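Local coordinates for putative uncharacterized protein TTHB071 (Thermus thermophilus, PDB 3AYV), which is of unknown function but binds zinc ions in a xylose isomerase-like TIM barrel and may help protect against oxidative stress, at residues Leu44-Phe58 with Leu82-His96. Numbering follows the deposited sequence.
With ZN (zinc ion), chain E.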
ATOM      1  N   LEU A  44      -6.945  19.605  -1.722  1.00 37.71           N
ATOM      2  CA  LEU A  44      -7.474  18.257  -1.561  1.00 37.76           C
ATOM      3  C   LEU A  44      -8.225  18.111  -0.244  1.00 38.25           C
ATOM      4  O   LEU A  44      -9.317  17.561  -0.210  1.00 38.27           O
ATOM      5  CB  LEU A  44      -6.360  17.207  -1.665  1.00 37.37           C
ATOM      6  CG  LEU A  44      -6.740  15.735  -1.453  1.00 36.54           C
ATOM      7  CD1 LEU A  44      -7.921  15.273  -2.329  1.00 33.16           C
ATOM      8  CD2 LEU A  44      -5.494  14.861  -1.690  1.00 35.23           C
ATOM      9  N   ARG A  45      -7.623  18.613   0.825  1.00 39.32           N
ATOM     10  CA  ARG A  45      -8.198  18.557   2.160  1.00 41.10           C
ATOM     11  C   ARG A  45      -9.563  19.267   2.240  1.00 41.66           C
ATOM     12  O   ARG A  45     -10.439  18.836   2.983  1.00 42.02           O
ATOM     13  CB  ARG A  45      -7.204  19.143   3.173  1.00 41.47           C
ATOM     14  CG  ARG A  45      -7.636  19.047   4.639  1.00 43.47           C
ATOM     15  CD  ARG A  45      -6.650  19.739   5.567  1.00 47.32           C
ATOM     16  NE  ARG A  45      -6.051  20.947   4.983  1.00 51.14           N
ATOM     17  CZ  ARG A  45      -6.623  22.155   4.937  1.00 52.89           C
ATOM     18  NH1 ARG A  45      -7.841  22.355   5.439  1.00 52.73           N
ATOM     19  NH2 ARG A  45      -5.967  23.175   4.378  1.00 53.94           N
ATOM     20  N   ARG A  46      -9.741  20.338   1.473  1.00 42.57           N
ATOM     21  CA  ARG A  46     -11.028  21.040   1.426  1.00 43.78           C
ATOM     22  C   ARG A  46     -12.050  20.274   0.588  1.00 44.08           C
ATOM     23  O   ARG A  46     -13.199  20.102   1.001  1.00 44.37           O
ATOM     24  CB  ARG A  46     -10.867  22.464   0.874  1.00 44.07           C
ATOM     25  CG  ARG A  46     -10.073  23.425   1.771  1.00 45.97           C
ATOM     26  CD  ARG A  46     -10.147  24.871   1.268  1.00 49.32           C
ATOM     27  NE  ARG A  46      -9.518  25.049  -0.048  1.00 52.29           N
ATOM     28  CZ  ARG A  46     -10.172  25.095  -1.210  1.00 52.95           C
ATOM     29  NH1 ARG A  46     -11.492  24.977  -1.249  1.00 53.40           N
ATOM     30  NH2 ARG A  46      -9.498  25.254  -2.342  1.00 53.69           N
ATOM     31  N   ARG A  47     -11.608  19.803  -0.576  1.00 44.18           N
ATOM     32  CA  ARG A  47     -12.487  19.235  -1.601  1.00 44.26           C
ATOM     33  C   ARG A  47     -12.897  17.773  -1.354  1.00 43.76           C
ATOM     34  O   ARG A  47     -13.742  17.232  -2.069  1.00 44.16           O
ATOM     35  CB  ARG A  47     -11.835  19.401  -2.979  1.00 44.61           C
ATOM     36  CG  ARG A  47     -12.795  19.369  -4.154  1.00 46.49           C
ATOM     37  CD  ARG A  47     -12.444  20.410  -5.219  1.00 49.61           C
ATOM     38  NE  ARG A  47     -11.238  20.101  -5.991  1.00 51.04           N
ATOM     39  CZ  ARG A  47     -11.184  19.252  -7.024  1.00 52.42           C
ATOM     40  NH1 ARG A  47     -12.267  18.579  -7.412  1.00 52.00           N
ATOM     41  NH2 ARG A  47     -10.034  19.055  -7.667  1.00 52.08           N
ATOM     42  N   PHE A  48     -12.313  17.139  -0.339  1.00 43.15           N
ATOM     43  CA  PHE A  48     -12.658  15.761   0.003  1.00 42.01           C
ATOM     44  C   PHE A  48     -12.755  15.582   1.507  1.00 41.71           C
ATOM     45  O   PHE A  48     -11.890  16.026   2.267  1.00 42.16           O
ATOM     46  CB  PHE A  48     -11.649  14.752  -0.593  1.00 42.08           C
ATOM     47  CG  PHE A  48     -11.928  13.303  -0.224  1.00 40.37           C
ATOM     48  CD1 PHE A  48     -12.850  12.545  -0.949  1.00 39.68           C
ATOM     49  CD2 PHE A  48     -11.265  12.697   0.840  1.00 38.16           C
ATOM     50  CE1 PHE A  48     -13.110  11.211  -0.608  1.00 38.26           C
ATOM     51  CE2 PHE A  48     -11.518  11.366   1.184  1.00 37.07           C
ATOM     52  CZ  PHE A  48     -12.439  10.626   0.460  1.00 37.19           C
ATOM     53  N   SER A  49     -13.828  14.935   1.926  1.00 40.70           N
ATOM     54  CA  SER A  49     -13.977  14.501   3.304  1.00 40.17           C
ATOM     55  C   SER A  49     -14.695  13.168   3.203  1.00 38.93           C
ATOM     56  O   SER A  49     -15.679  13.031   2.479  1.00 40.07           O
ATOM     57  CB  SER A  49     -14.764  15.522   4.133  1.00 40.62           C
ATOM     58  OG  SER A  49     -16.071  15.674   3.625  1.00 40.70           O
ATOM     59  N   GLY A  50     -14.188  12.188   3.928  1.00 37.35           N
ATOM     60  CA  GLY A  50     -14.442  10.775   3.641  1.00 33.86           C
ATOM     61  C   GLY A  50     -13.120  10.127   4.006  1.00 31.48           C
ATOM     62  O   GLY A  50     -12.144  10.842   4.257  1.00 31.57           O
ATOM     63  N   LYS A  51     -13.078   8.800   4.058  1.00 28.53           N
ATOM     64  CA  LYS A  51     -11.896   8.115   4.585  1.00 25.68           C
ATOM     65  C   LYS A  51     -10.712   8.260   3.627  1.00 23.24           C
ATOM     66  O   LYS A  51     -10.853   8.089   2.418  1.00 22.08           O
ATOM     67  CB  LYS A  51     -12.208   6.660   4.933  1.00 26.27           C
ATOM     68  CG  LYS A  51     -13.108   6.534   6.195  1.00 28.26           C
ATOM     69  CD  LYS A  51     -13.598   5.107   6.422  1.00 31.59           C
ATOM     70  CE  LYS A  51     -14.385   5.003   7.728  1.00 34.11           C
ATOM     71  NZ  LYS A  51     -15.397   3.906   7.654  1.00 37.82           N
ATOM     72  N   LEU A  52      -9.560   8.611   4.191  1.00 21.06           N
ATOM     73  CA  LEU A  52      -8.375   8.845   3.375  1.00 19.09           C
ATOM     74  C   LEU A  52      -7.143   8.185   3.994  1.00 16.99           C
ATOM     75  O   LEU A  52      -6.909   8.266   5.205  1.00 16.43           O
ATOM     76  CB  LEU A  52      -8.146  10.343   3.166  1.00 18.48           C
ATOM     77  CG  LEU A  52      -6.955  10.764   2.274  1.00 19.26           C
ATOM     78  CD1 LEU A  52      -7.245  12.055   1.559  1.00 20.31           C
ATOM     79  CD2 LEU A  52      -5.605  10.868   3.068  1.00 19.64           C
ATOM     80  N   SER A  53      -6.373   7.531   3.137  1.00 15.63           N
ATOM     81  CA  SER A  53      -5.081   6.980   3.510  1.00 14.03           C
ATOM     82  C   SER A  53      -4.111   7.455   2.430  1.00 13.53           C
ATOM     83  O   SER A  53      -4.527   8.047   1.437  1.00 12.43           O
ATOM     84  CB  SER A  53      -5.135   5.450   3.608  1.00 13.60           C
ATOM     85  OG  SER A  53      -5.761   4.848   2.479  1.00 15.13           O
ATOM     86  N   VAL A  54      -2.811   7.240   2.630  1.00 13.42           N
ATOM     87  CA  VAL A  54      -1.857   7.655   1.595  1.00 11.85           C
ATOM     88  C   VAL A  54      -0.928   6.504   1.249  1.00 12.25           C
ATOM     89  O   VAL A  54      -0.704   5.608   2.062  1.00 11.62           O
ATOM     90  CB  VAL A  54      -0.970   8.876   1.988  1.00 12.72           C
ATOM     91  CG1 VAL A  54      -1.816  10.099   2.370  1.00 12.22           C
ATOM     92  CG2 VAL A  54      -0.021   8.495   3.112  1.00 13.76           C
ATOM     93  N   HIS A  55      -0.406   6.539   0.023  1.00 11.12           N
ATOM     94  CA  HIS A  55       0.736   5.682  -0.343  1.00 11.84           C
ATOM     95  C   HIS A  55       1.966   6.566  -0.347  1.00 11.69           C
ATOM     96  O   HIS A  55       2.034   7.558  -1.079  1.00 11.83           O
ATOM     97  CB  HIS A  55       0.522   5.067  -1.730  1.00 12.48           C
ATOM     98  CG  HIS A  55       1.402   3.887  -1.986  1.00 13.26           C
ATOM     99  ND1 HIS A  55       2.782   3.945  -1.883  1.00 15.58           N
ATOM    100  CD2 HIS A  55       1.101   2.606  -2.300  1.00 17.48           C
ATOM    101  CE1 HIS A  55       3.286   2.746  -2.133  1.00 16.25           C
ATOM    102  NE2 HIS A  55       2.288   1.922  -2.402  1.00 17.53           N
ATOM    103  N   LEU A  56       2.932   6.247   0.521  1.00 11.37           N
ATOM    104  CA  LEU A  56       4.160   6.999   0.629  1.00  9.99           C
ATOM    105  C   LEU A  56       5.006   6.790  -0.623  1.00 10.86           C
ATOM    106  O   LEU A  56       4.754   5.860  -1.376  1.00 11.05           O
ATOM    107  CB  LEU A  56       4.925   6.600   1.895  1.00  9.25           C
ATOM    108  CG  LEU A  56       4.177   6.902   3.198  1.00 10.59           C
ATOM    109  CD1 LEU A  56       4.890   6.290   4.366  1.00 12.19           C
ATOM    110  CD2 LEU A  56       4.079   8.445   3.405  1.00  9.93           C
ATOM    111  N   PRO A  57       5.935   7.711  -0.899  1.00 11.51           N
ATOM    112  CA  PRO A  57       6.819   7.521  -2.071  1.00 11.18           C
ATOM    113  C   PRO A  57       7.526   6.165  -2.011  1.00 11.12           C
ATOM    114  O   PRO A  57       7.767   5.641  -0.897  1.00 11.54           O
ATOM    115  CB  PRO A  57       7.837   8.659  -1.910  1.00 10.00           C
ATOM    116  CG  PRO A  57       7.007   9.762  -1.192  1.00 12.68           C
ATOM    117  CD  PRO A  57       6.227   8.978  -0.191  1.00 11.16           C
ATOM    118  N   PHE A  58       7.857   5.602  -3.183  1.00 11.57           N
ATOM    119  CA  PHE A  58       8.564   4.327  -3.213  1.00 12.24           C
ATOM    120  C   PHE A  58       9.519   4.153  -4.401  1.00 11.56           C
ATOM    121  O   PHE A  58      10.437   3.335  -4.316  1.00 10.47           O
ATOM    122  CB  PHE A  58       7.579   3.151  -3.219  1.00 11.79           C
ATOM    123  CG  PHE A  58       6.752   3.069  -4.468  1.00 14.98           C
ATOM    124  CD1 PHE A  58       7.158   2.260  -5.545  1.00 16.02           C
ATOM    125  CD2 PHE A  58       5.567   3.802  -4.581  1.00 19.16           C
ATOM    126  CE1 PHE A  58       6.404   2.193  -6.702  1.00 19.46           C
ATOM    127  CE2 PHE A  58       4.786   3.745  -5.749  1.00 20.27           C
ATOM    128  CZ  PHE A  58       5.204   2.940  -6.808  1.00 20.23           C
ATOM    129  N   LEU A  82       4.928  11.393   5.517  1.00 13.09           N
ATOM    130  CA  LEU A  82       4.118  11.220   6.742  1.00 14.02           C
ATOM    131  C   LEU A  82       3.571  12.579   7.216  1.00 15.05           C
ATOM    132  O   LEU A  82       2.409  12.669   7.617  1.00 15.34           O
ATOM    133  CB  LEU A  82       4.892  10.518   7.869  1.00 13.75           C
ATOM    134  CG  LEU A  82       5.017   8.987   7.786  1.00 13.29           C
ATOM    135  CD1 LEU A  82       5.993   8.499   8.838  1.00 13.51           C
ATOM    136  CD2 LEU A  82       3.652   8.247   7.902  1.00 12.97           C
ATOM    137  N   ASP A  83       4.394  13.620   7.165  1.00 16.35           N
ATOM    138  CA  ASP A  83       3.902  14.999   7.454  1.00 18.40           C
ATOM    139  C   ASP A  83       2.674  15.361   6.617  1.00 18.16           C
ATOM    140  O   ASP A  83       1.651  15.845   7.142  1.00 17.97           O
ATOM    141  CB  ASP A  83       4.996  16.036   7.226  1.00 19.39           C
ATOM    142  CG  ASP A  83       6.090  15.982   8.266  1.00 24.77           C
ATOM    143  OD1 ASP A  83       5.853  15.475   9.389  1.00 30.76           O
ATOM    144  OD2 ASP A  83       7.210  16.448   7.957  1.00 28.77           O
ATOM    145  N   ARG A  84       2.769  15.138   5.313  1.00 16.84           N
ATOM    146  CA  ARG A  84       1.652  15.383   4.406  1.00 17.15           C
ATOM    147  C   ARG A  84       0.422  14.519   4.676  1.00 16.69           C
ATOM    148  O   ARG A  84      -0.719  14.994   4.561  1.00 16.74           O
ATOM    149  CB  ARG A  84       2.114  15.227   2.945  1.00 17.20           C
ATOM    150  CG  ARG A  84       3.095  16.300   2.488  1.00 18.75           C
ATOM    151  CD  ARG A  84       2.530  17.734   2.602  1.00 19.89           C
ATOM    152  NE  ARG A  84       3.305  18.683   1.797  1.00 20.59           N
ATOM    153  CZ  ARG A  84       3.106  19.996   1.795  1.00 24.81           C
ATOM    154  NH1 ARG A  84       2.172  20.537   2.597  1.00 23.00           N
ATOM    155  NH2 ARG A  84       3.843  20.773   1.003  1.00 22.81           N
ATOM    156  N   ALA A  85       0.643  13.245   5.008  1.00 15.81           N
ATOM    157  CA  ALA A  85      -0.428  12.327   5.370  1.00 16.40           C
ATOM    158  C   ALA A  85      -1.228  12.894   6.540  1.00 17.23           C
ATOM    159  O   ALA A  85      -2.466  12.909   6.513  1.00 18.07           O
ATOM    160  CB  ALA A  85       0.162  10.944   5.738  1.00 15.83           C
ATOM    161  N   ALA A  86      -0.514  13.388   7.547  1.00 17.82           N
ATOM    162  CA  ALA A  86      -1.143  13.928   8.766  1.00 19.07           C
ATOM    163  C   ALA A  86      -1.941  15.184   8.437  1.00 19.89           C
ATOM    164  O   ALA A  86      -3.049  15.372   8.954  1.00 20.75           O
ATOM    165  CB  ALA A  86      -0.083  14.228   9.825  1.00 18.30           C
ATOM    166  N   GLU A  87      -1.381  16.022   7.570  1.00 20.41           N
ATOM    167  CA  GLU A  87      -2.039  17.220   7.089  1.00 22.16           C
ATOM    168  C   GLU A  87      -3.356  16.902   6.361  1.00 22.13           C
ATOM    169  O   GLU A  87      -4.353  17.637   6.497  1.00 22.47           O
ATOM    170  CB  GLU A  87      -1.082  18.027   6.200  1.00 22.57           C
ATOM    171  CG  GLU A  87      -1.735  19.198   5.470  1.00 27.44           C
ATOM    172  CD  GLU A  87      -0.755  20.028   4.643  1.00 31.59           C
ATOM    173  OE1 GLU A  87       0.431  19.623   4.496  1.00 30.53           O
ATOM    174  OE2 GLU A  87      -1.192  21.096   4.148  1.00 33.62           O
ATOM    175  N   LEU A  88      -3.368  15.808   5.605  1.00 20.69           N
ATOM    176  CA  LEU A  88      -4.564  15.375   4.904  1.00 20.23           C
ATOM    177  C   LEU A  88      -5.512  14.598   5.805  1.00 20.09           C
ATOM    178  O   LEU A  88      -6.571  14.165   5.348  1.00 21.26           O
ATOM    179  CB  LEU A  88      -4.190  14.516   3.685  1.00 20.59           C
ATOM    180  CG  LEU A  88      -3.402  15.198   2.561  1.00 20.61           C
ATOM    181  CD1 LEU A  88      -2.872  14.108   1.640  1.00 20.38           C
ATOM    182  CD2 LEU A  88      -4.288  16.184   1.790  1.00 19.80           C
ATOM    183  N   GLY A  89      -5.146  14.425   7.077  1.00 19.32           N
ATOM    184  CA  GLY A  89      -5.945  13.618   8.004  1.00 17.89           C
ATOM    185  C   GLY A  89      -6.011  12.131   7.667  1.00 17.99           C
ATOM    186  O   GLY A  89      -7.023  11.473   7.911  1.00 16.89           O
ATOM    187  N   ALA A  90      -4.928  11.591   7.102  1.00 16.85           N
ATOM    188  CA  ALA A  90      -4.881  10.166   6.756  1.00 16.58           C
ATOM    189  C   ALA A  90      -4.932   9.289   7.972  1.00 16.08           C
ATOM    190  O   ALA A  90      -4.318   9.608   9.002  1.00 17.23           O
ATOM    191  CB  ALA A  90      -3.586   9.853   5.940  1.00 16.65           C
ATOM    192  N   ASP A  91      -5.649   8.181   7.872  1.00 15.40           N
ATOM    193  CA  ASP A  91      -5.658   7.208   8.962  1.00 16.16           C
ATOM    194  C   ASP A  91      -4.449   6.275   8.873  1.00 15.41           C
ATOM    195  O   ASP A  91      -3.885   5.888   9.900  1.00 13.89           O
ATOM    196  CB  ASP A  91      -6.994   6.443   9.087  1.00 16.70           C
ATOM    197  CG  ASP A  91      -7.362   5.608   7.832  1.00 19.96           C
ATOM    198  OD1 ASP A  91      -6.662   5.647   6.785  1.00 19.96           O
ATOM    199  OD2 ASP A  91      -8.381   4.884   7.917  1.00 22.08           O
ATOM    200  N   ARG A  92      -4.033   5.987   7.636  1.00 14.84           N
ATOM    201  CA  ARG A  92      -2.955   5.007   7.386  1.00 13.64           C
ATOM    202  C   ARG A  92      -2.015   5.514   6.298  1.00 13.14           C
ATOM    203  O   ARG A  92      -2.416   6.326   5.443  1.00 12.45           O
ATOM    204  CB  ARG A  92      -3.580   3.685   6.918  1.00 13.63           C
ATOM    205  CG  ARG A  92      -4.427   2.998   7.970  1.00 15.09           C
ATOM    206  CD  ARG A  92      -5.494   2.081   7.377  1.00 19.30           C
ATOM    207  NE  ARG A  92      -6.135   1.342   8.468  1.00 20.10           N
ATOM    208  CZ  ARG A  92      -6.600   0.100   8.389  1.00 23.15           C
ATOM    209  NH1 ARG A  92      -6.499  -0.594   7.268  1.00 19.71           N
ATOM    210  NH2 ARG A  92      -7.159  -0.457   9.465  1.00 23.33           N
ATOM    211  N   ALA A  93      -0.763   5.026   6.321  1.00 12.76           N
ATOM    212  CA  ALA A  93       0.217   5.366   5.279  1.00 12.42           C
ATOM    213  C   ALA A  93       0.902   4.075   4.904  1.00 12.11           C
ATOM    214  O   ALA A  93       1.383   3.332   5.788  1.00 12.85           O
ATOM    215  CB  ALA A  93       1.259   6.402   5.779  1.00 11.62           C
ATOM    216  N   VAL A  94       0.965   3.810   3.604  1.00 12.00           N
ATOM    217  CA  VAL A  94       1.476   2.521   3.116  1.00 11.25           C
ATOM    218  C   VAL A  94       2.830   2.761   2.466  1.00 10.68           C
ATOM    219  O   VAL A  94       3.022   3.778   1.782  1.00 11.54           O
ATOM    220  CB  VAL A  94       0.522   1.926   2.050  1.00 11.88           C
ATOM    221  CG1 VAL A  94       1.072   0.596   1.518  1.00 13.96           C
ATOM    222  CG2 VAL A  94      -0.892   1.705   2.645  1.00 12.30           C
ATOM    223  N   PHE A  95       3.762   1.813   2.649  1.00  9.96           N
ATOM    224  CA  PHE A  95       5.096   1.961   2.064  1.00 10.75           C
ATOM    225  C   PHE A  95       5.625   0.567   1.700  1.00 10.20           C
ATOM    226  O   PHE A  95       5.094  -0.469   2.159  1.00 10.30           O
ATOM    227  CB  PHE A  95       6.052   2.718   3.024  1.00 11.20           C
ATOM    228  CG  PHE A  95       6.527   1.874   4.177  1.00 12.64           C
ATOM    229  CD1 PHE A  95       5.715   1.695   5.297  1.00 14.46           C
ATOM    230  CD2 PHE A  95       7.777   1.246   4.141  1.00 14.36           C
ATOM    231  CE1 PHE A  95       6.121   0.886   6.352  1.00 13.91           C
ATOM    232  CE2 PHE A  95       8.207   0.431   5.204  1.00 13.70           C
ATOM    233  CZ  PHE A  95       7.374   0.256   6.315  1.00 15.39           C
ATOM    234  N   HIS A  96       6.632   0.536   0.826  1.00 10.49           N
ATOM    235  CA  HIS A  96       7.264  -0.725   0.416  1.00 10.86           C
ATOM    236  C   HIS A  96       8.548  -0.958   1.199  1.00 10.34           C
ATOM    237  O   HIS A  96       9.127  -0.002   1.716  1.00 10.88           O
ATOM    238  CB  HIS A  96       7.692  -0.627  -1.062  1.00 10.65           C
ATOM    239  CG  HIS A  96       6.550  -0.570  -2.022  1.00 13.99           C
ATOM    240  ND1 HIS A  96       6.745  -0.573  -3.388  1.00 16.52           N
ATOM    241  CD2 HIS A  96       5.212  -0.537  -1.834  1.00 17.66           C
ATOM    242  CE1 HIS A  96       5.574  -0.515  -4.000  1.00 17.17           C
ATOM    243  NE2 HIS A  96       4.631  -0.480  -3.081  1.00 18.45           N
TER
HETATM  244 ZN    ZN E 255       2.259  -0.222  -3.216  1.00 67.65          ZN
HETATM  245  O   HOH W   1      -3.480  22.201   4.357  1.00 49.81           O
HETATM  246  O   HOH W   2      -9.244   9.767   6.932  1.00 30.63           O
HETATM  247  O   HOH W   3       8.190   3.005   0.117  1.00 11.84           O
HETATM  248  O   HOH W   4       0.441  -0.091  -4.265  1.00 27.13           O
HETATM  249  O   HOH W   5       2.825   0.131  -5.583  1.00 30.78           O
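His55 and His96 meet at a zinc ion, which His55 NE2 binds at 2.3 Å and His96 NE2 at 2.4 Å, with two waters and Glu136 also bound. Their ring planes stand 77° apart, His96 NE2 lying at the edge of the His55 ring. Behind this first shell, His55 ND1 donates in its own ring plane to a lone pair of Leu56 O (2.8 Å), which holds the imidazole against rotation, while Phe58 packs on His96, its CB over one face in a CH-pi contact 4.1 Å from the ring centroid. Behind them, strands 52-55 and 92-96 run parallel, joined by four backbone hydrogen bonds from Asp91 N to Leu52 O through to Leu56 N to Val94 O (2.8 Å).

On the barrel's outer side, Val54 CG2 rests against both Ala85 CB and Ala93 CB, 3.6 Å from each. Leu56, its CG anti to the carbonyl carbon (chi1 -63°), brings CD1 against Ala93 CB, Phe95 CB and Leu82 CD2. With an alanine in its place these contacts would go, which would probably open a gap between helix 68-87 and the strands and leave Leu82 CD2 without this partner. Farther out, helix 38-47 lies against the end of helix 68-87: Leu44 CD2 meets Leu88 CD2 (3.9 Å), and a water bridges Arg45 NH2 to Glu87 OE2. Strand 52-55, helix 68-87 and strand 92-96 form a beta-alpha-beta unit of the TIM barrel, with the metal site at the C-terminal strand ends.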